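Local coordinates for protein RNA polymerase II subunit A C-terminal domain phosphatase SSU72 (Homo sapiens, PDB 4H3K) that dephosphorylates phosphoserine and phosphothreonine in the C-terminal domain of RNA polymerase II and takes part in RNA processing, transcription termination and pre-mRNA polyadenylation, at residues F77-L88 against L105-E116. The protein carries 1 engineered substitution. Numbering follows the deposited sequence.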
loop_
_atom_site.group_PDB
_atom_site.type_symbol
_atom_site.label_atom_id
_atom_site.label_comp_id
_atom_site.label_asym_id
_atom_site.label_seq_id
_atom_site.Cartn_x
_atom_site.Cartn_y
_atom_site.Cartn_z
ATOM N N PHE B 77 -0.011 10.663 -24.973
ATOM C CA PHE B 77 -1.055 10.684 -23.941
ATOM C C PHE B 77 -1.709 12.061 -23.695
ATOM O O PHE B 77 -2.820 12.127 -23.150
ATOM C CB PHE B 77 -0.516 10.125 -22.632
ATOM C CG PHE B 77 -0.750 8.673 -22.474
ATOM C CD1 PHE B 77 0.197 7.756 -22.922
ATOM C CD2 PHE B 77 -1.919 8.198 -21.857
ATOM C CE1 PHE B 77 -0.002 6.388 -22.768
ATOM C CE2 PHE B 77 -2.129 6.822 -21.688
ATOM C CZ PHE B 77 -1.185 5.915 -22.157
ATOM N N LYS B 78 -1.029 13.142 -24.097
ATOM C CA LYS B 78 -1.565 14.494 -23.975
ATOM C C LYS B 78 -2.707 14.788 -24.957
ATOM O O LYS B 78 -3.381 15.787 -24.819
ATOM C CB LYS B 78 -0.441 15.549 -24.107
ATOM C CG LYS B 78 0.472 15.622 -22.879
ATOM C CD LYS B 78 1.895 15.968 -23.254
ATOM C CE LYS B 78 2.870 15.212 -22.353
ATOM N NZ LYS B 78 3.551 16.079 -21.328
ATOM N N THR B 79 -2.924 13.912 -25.936
ATOM C CA THR B 79 -3.930 14.119 -26.965
ATOM C C THR B 79 -5.318 13.668 -26.497
ATOM O O THR B 79 -5.490 12.597 -25.940
ATOM C CB THR B 79 -3.561 13.347 -28.235
ATOM O OG1 THR B 79 -2.251 13.726 -28.676
ATOM C CG2 THR B 79 -4.558 13.598 -29.327
ATOM N N THR B 80 -6.296 14.518 -26.748
ATOM C CA THR B 80 -7.698 14.318 -26.393
ATOM C C THR B 80 -8.363 13.222 -27.250
ATOM O O THR B 80 -7.968 13.003 -28.405
ATOM C CB THR B 80 -8.380 15.726 -26.522
ATOM O OG1 THR B 80 -8.607 16.261 -25.217
ATOM C CG2 THR B 80 -9.646 15.714 -27.277
ATOM N N TYR B 81 -9.325 12.495 -26.679
ATOM C CA TYR B 81 -10.097 11.524 -27.466
ATOM C C TYR B 81 -10.759 12.197 -28.674
ATOM O O TYR B 81 -10.832 11.629 -29.774
ATOM C CB TYR B 81 -11.176 10.848 -26.621
ATOM C CG TYR B 81 -10.652 9.961 -25.489
ATOM C CD1 TYR B 81 -9.928 8.797 -25.756
ATOM C CD2 TYR B 81 -10.916 10.280 -24.154
ATOM C CE1 TYR B 81 -9.460 7.960 -24.704
ATOM C CE2 TYR B 81 -10.460 9.461 -23.097
ATOM C CZ TYR B 81 -9.736 8.309 -23.383
ATOM O OH TYR B 81 -9.314 7.519 -22.345
ATOM N N ASP B 82 -11.259 13.402 -28.438
ATOM C CA ASP B 82 -11.869 14.225 -29.487
ATOM C C ASP B 82 -10.868 14.573 -30.595
ATOM O O ASP B 82 -11.207 14.501 -31.773
ATOM C CB ASP B 82 -12.462 15.484 -28.861
ATOM C CG ASP B 82 -13.366 16.217 -29.800
ATOM O OD1 ASP B 82 -14.449 15.683 -30.098
ATOM O OD2 ASP B 82 -12.972 17.310 -30.254
ATOM N N GLN B 83 -9.637 14.925 -30.234
ATOM C CA GLN B 83 -8.603 15.172 -31.252
ATOM C C GLN B 83 -8.331 13.904 -32.069
ATOM O O GLN B 83 -8.231 13.969 -33.286
ATOM C CB GLN B 83 -7.316 15.758 -30.647
ATOM C CG GLN B 83 -7.516 17.160 -30.097
ATOM C CD GLN B 83 -6.357 17.656 -29.251
ATOM O OE1 GLN B 83 -5.894 16.978 -28.343
ATOM N NE2 GLN B 83 -5.890 18.866 -29.545
ATOM N N MET B 84 -8.283 12.747 -31.405
ATOM C CA MET B 84 -8.085 11.465 -32.095
ATOM C C MET B 84 -9.237 11.155 -33.034
ATOM O O MET B 84 -9.031 10.669 -34.157
ATOM C CB MET B 84 -7.908 10.307 -31.103
ATOM C CG MET B 84 -6.616 10.344 -30.348
ATOM S SD MET B 84 -6.639 9.141 -29.002
ATOM C CE MET B 84 -5.545 9.978 -27.859
ATOM N N TYR B 85 -10.443 11.438 -32.558
ATOM C CA TYR B 85 -11.661 11.257 -33.337
ATOM C C TYR B 85 -11.563 12.053 -34.639
ATOM O O TYR B 85 -11.722 11.493 -35.725
ATOM C CB TYR B 85 -12.875 11.702 -32.525
ATOM C CG TYR B 85 -14.204 11.419 -33.184
ATOM C CD1 TYR B 85 -14.738 12.295 -34.127
ATOM C CD2 TYR B 85 -14.933 10.272 -32.854
ATOM C CE1 TYR B 85 -15.961 12.036 -34.733
ATOM C CE2 TYR B 85 -16.149 10.000 -33.461
ATOM C CZ TYR B 85 -16.657 10.890 -34.397
ATOM O OH TYR B 85 -17.867 10.621 -34.988
ATOM N N ASN B 86 -11.263 13.343 -34.518
ATOM C CA ASN B 86 -11.205 14.235 -35.691
ATOM C C ASN B 86 -10.061 13.891 -36.626
ATOM O O ASN B 86 -10.225 13.919 -37.834
ATOM C CB ASN B 86 -11.124 15.693 -35.264
ATOM C CG ASN B 86 -12.350 16.134 -34.499
ATOM O OD1 ASN B 86 -13.468 15.773 -34.842
ATOM N ND2 ASN B 86 -12.145 16.914 -33.455
ATOM N N ASP B 87 -8.910 13.561 -36.060
ATOM C CA ASP B 87 -7.787 13.051 -36.838
ATOM C C ASP B 87 -8.187 11.808 -37.647
ATOM O O ASP B 87 -7.922 11.737 -38.850
ATOM C CB ASP B 87 -6.591 12.754 -35.933
ATOM C CG ASP B 87 -5.383 12.237 -36.703
ATOM O OD1 ASP B 87 -4.819 12.999 -37.515
ATOM O OD2 ASP B 87 -4.987 11.071 -36.497
ATOM N N LEU B 88 -8.832 10.841 -37.001
ATOM C CA LEU B 88 -9.255 9.621 -37.695
ATOM C C LEU B 88 -10.426 9.850 -38.680
ATOM O O LEU B 88 -10.547 9.142 -39.687
ATOM C CB LEU B 88 -9.565 8.503 -36.697
ATOM C CG LEU B 88 -8.485 7.442 -36.396
ATOM C CD1 LEU B 88 -7.054 7.835 -36.775
ATOM C CD2 LEU B 88 -8.536 6.985 -34.946
ATOM N N LEU B 105 -13.970 5.918 -29.520
ATOM C CA LEU B 105 -13.481 7.248 -29.157
ATOM C C LEU B 105 -14.571 8.167 -28.614
ATOM O O LEU B 105 -14.364 8.878 -27.634
ATOM C CB LEU B 105 -12.723 7.905 -30.324
ATOM C CG LEU B 105 -11.321 7.344 -30.603
ATOM C CD1 LEU B 105 -10.748 7.857 -31.944
ATOM C CD2 LEU B 105 -10.327 7.612 -29.456
ATOM N N ASP B 106 -15.735 8.132 -29.263
ATOM C CA ASP B 106 -16.922 8.855 -28.816
ATOM C C ASP B 106 -17.382 8.389 -27.443
ATOM O O ASP B 106 -17.677 9.211 -26.575
ATOM C CB ASP B 106 -18.053 8.668 -29.827
ATOM C CG ASP B 106 -19.282 9.457 -29.466
ATOM O OD1 ASP B 106 -19.207 10.700 -29.474
ATOM O OD2 ASP B 106 -20.322 8.835 -29.167
ATOM N N ARG B 107 -17.448 7.078 -27.241
ATOM C CA ARG B 107 -17.745 6.518 -25.898
ATOM C C ARG B 107 -16.746 7.074 -24.853
ATOM O O ARG B 107 -17.136 7.500 -23.743
ATOM C CB ARG B 107 -17.697 4.978 -25.951
ATOM C CG ARG B 107 -18.157 4.214 -24.714
ATOM C CD ARG B 107 -17.097 4.165 -23.576
ATOM N NE ARG B 107 -15.776 3.697 -24.000
ATOM C CZ ARG B 107 -15.489 2.455 -24.379
ATOM N NH1 ARG B 107 -16.430 1.509 -24.372
ATOM N NH2 ARG B 107 -14.250 2.154 -24.743
ATOM N N ASN B 108 -15.462 7.083 -25.230
ATOM C CA ASN B 108 -14.390 7.484 -24.329
ATOM C C ASN B 108 -14.544 8.938 -23.920
ATOM O O ASN B 108 -14.431 9.278 -22.741
ATOM C CB ASN B 108 -12.997 7.229 -24.963
ATOM C CG ASN B 108 -12.644 5.731 -25.049
ATOM O OD1 ASN B 108 -13.354 4.894 -24.513
ATOM N ND2 ASN B 108 -11.552 5.401 -25.752
ATOM N N LYS B 109 -14.826 9.781 -24.909
ATOM C CA LYS B 109 -15.010 11.207 -24.683
ATOM C C LYS B 109 -16.097 11.490 -23.648
ATOM O O LYS B 109 -15.968 12.404 -22.834
ATOM C CB LYS B 109 -15.347 11.936 -25.994
ATOM C CG LYS B 109 -14.921 13.404 -25.951
ATOM C CD LYS B 109 -15.811 14.302 -26.790
ATOM C CE LYS B 109 -15.686 15.748 -26.307
ATOM N NZ LYS B 109 -16.911 16.534 -26.644
ATOM N N ARG B 110 -17.158 10.698 -23.690
ATOM C CA ARG B 110 -18.273 10.828 -22.759
ATOM C C ARG B 110 -17.906 10.419 -21.351
ATOM O O ARG B 110 -18.669 10.672 -20.430
ATOM C CB ARG B 110 -19.451 9.992 -23.246
ATOM C CG ARG B 110 -20.140 10.653 -24.429
ATOM C CD ARG B 110 -21.076 9.722 -25.178
ATOM N NE ARG B 110 -21.254 10.173 -26.569
ATOM C CZ ARG B 110 -21.932 11.265 -26.939
ATOM N NH1 ARG B 110 -22.507 12.050 -26.036
ATOM N NH2 ARG B 110 -22.035 11.582 -28.224
ATOM N N ILE B 111 -16.740 9.788 -21.173
ATOM C CA ILE B 111 -16.290 9.438 -19.826
ATOM C C ILE B 111 -15.332 10.491 -19.252
ATOM O O ILE B 111 -15.451 10.898 -18.087
ATOM C CB ILE B 111 -15.640 8.034 -19.784
ATOM C CG1 ILE B 111 -16.708 6.951 -20.017
ATOM C CG2 ILE B 111 -14.891 7.843 -18.439
ATOM C CD1 ILE B 111 -16.136 5.546 -20.325
ATOM N N LYS B 112 -14.371 10.910 -20.072
ATOM C CA LYS B 112 -13.333 11.820 -19.634
ATOM C C LYS B 112 -12.624 12.363 -20.865
ATOM O O LYS B 112 -12.720 11.777 -21.934
ATOM C CB LYS B 112 -12.349 11.100 -18.687
ATOM C CG LYS B 112 -11.521 10.020 -19.358
ATOM C CD LYS B 112 -10.743 9.218 -18.307
ATOM C CE LYS B 112 -9.703 8.329 -18.954
ATOM N NZ LYS B 112 -8.885 7.571 -17.916
ATOM N N PRO B 113 -11.916 13.490 -20.727
ATOM C CA PRO B 113 -11.454 14.125 -21.973
ATOM C C PRO B 113 -10.228 13.487 -22.650
ATOM O O PRO B 113 -10.092 13.579 -23.876
ATOM C CB PRO B 113 -11.169 15.565 -21.549
ATOM C CG PRO B 113 -10.881 15.492 -20.104
ATOM C CD PRO B 113 -11.689 14.346 -19.547
ATOM N N ARG B 114 -9.350 12.836 -21.886
ATOM C CA ARG B 114 -8.163 12.208 -22.469
ATOM C C ARG B 114 -7.696 10.956 -21.731
ATOM O O ARG B 114 -8.012 10.771 -20.550
ATOM C CB ARG B 114 -6.999 13.211 -22.600
ATOM C CG ARG B 114 -6.517 13.770 -21.288
ATOM C CD ARG B 114 -5.209 14.545 -21.422
ATOM N NE ARG B 114 -4.590 14.648 -20.101
ATOM C CZ ARG B 114 -3.762 13.746 -19.556
ATOM N NH1 ARG B 114 -3.378 12.649 -20.216
ATOM N NH2 ARG B 114 -3.294 13.955 -18.336
ATOM N N PRO B 115 -6.968 10.072 -22.441
ATOM C CA PRO B 115 -6.395 8.908 -21.761
ATOM C C PRO B 115 -5.408 9.385 -20.690
ATOM O O PRO B 115 -4.826 10.455 -20.838
ATOM C CB PRO B 115 -5.684 8.164 -22.889
ATOM C CG PRO B 115 -5.363 9.207 -23.905
ATOM C CD PRO B 115 -6.589 10.117 -23.865
ATOM N N GLU B 116 -5.270 8.623 -19.608
ATOM C CA GLU B 116 -4.398 8.992 -18.502
ATOM C C GLU B 116 -3.304 7.940 -18.278
ATOM O O GLU B 116 -3.594 6.739 -18.293
ATOM C CB GLU B 116 -5.218 9.185 -17.216
ATOM C CG GLU B 116 -6.269 10.323 -17.337
ATOM C CD GLU B 116 -7.268 10.308 -16.205
ATOM O OE1 GLU B 116 -7.152 11.164 -15.326
ATOM O OE2 GLU B 116 -8.158 9.444 -16.168
#
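Tyr81 N, in the first turn of helix 81-98, donates to Pro113 O at 3.1 Å, a fairly straight bond (159° at the hydrogen). The same carbonyl takes a weak bond from Thr80 OG1. Arg114 NH1 reaches Phe77 O at 3.0 Å, from above the carbonyl plane and with a bend at the hydrogen. These bonds tie Pro113 and Arg114 to the turn before helix 81-98 and to its first residue.

With CG anti to its carbonyl carbon (chi1 -66°), the Tyr81 ring leaves the helix to slot between Asn108 and Pro115 of 105-116. Asn108 CB sits 3.4 Å from the ring centroid, almost on the normal, while Pro115 CD covers the opposite face, offset toward the rim; both are CH-pi contacts. Lys112 O lies in the ring plane, 3.2 Å from Tyr81 CD2. The Asn108 amide is steadied through OD1, which Arg107 grips side-on with NE and NH2.

Leu105 is a knob in the hole formed by Tyr81, Met84, Tyr85 and Leu88; its CD1 comes 3.8 Å from Leu88 CD2. The methyl CE of Met84 reaches toward CG of the Pro115 ring, and Pro115 CB touches Phe77 CD2 at 3.9 Å. Asp82 and Lys109 lie side by side, pointing the same way, with Asp82 OD1 4.3 Å from Lys109 NZ, beyond a salt bridge.

The axes of segments 81-88 and 105-109 approach to 9.0 Å, 159° apart in direction: a helical hairpin with Tyr81 filling the end away from its short connection. Bonds from Tyr81 OH to Asn35 O and Asn108 ND2 to Gln36 O probably help to hold the CX5R phosphate-binding loop.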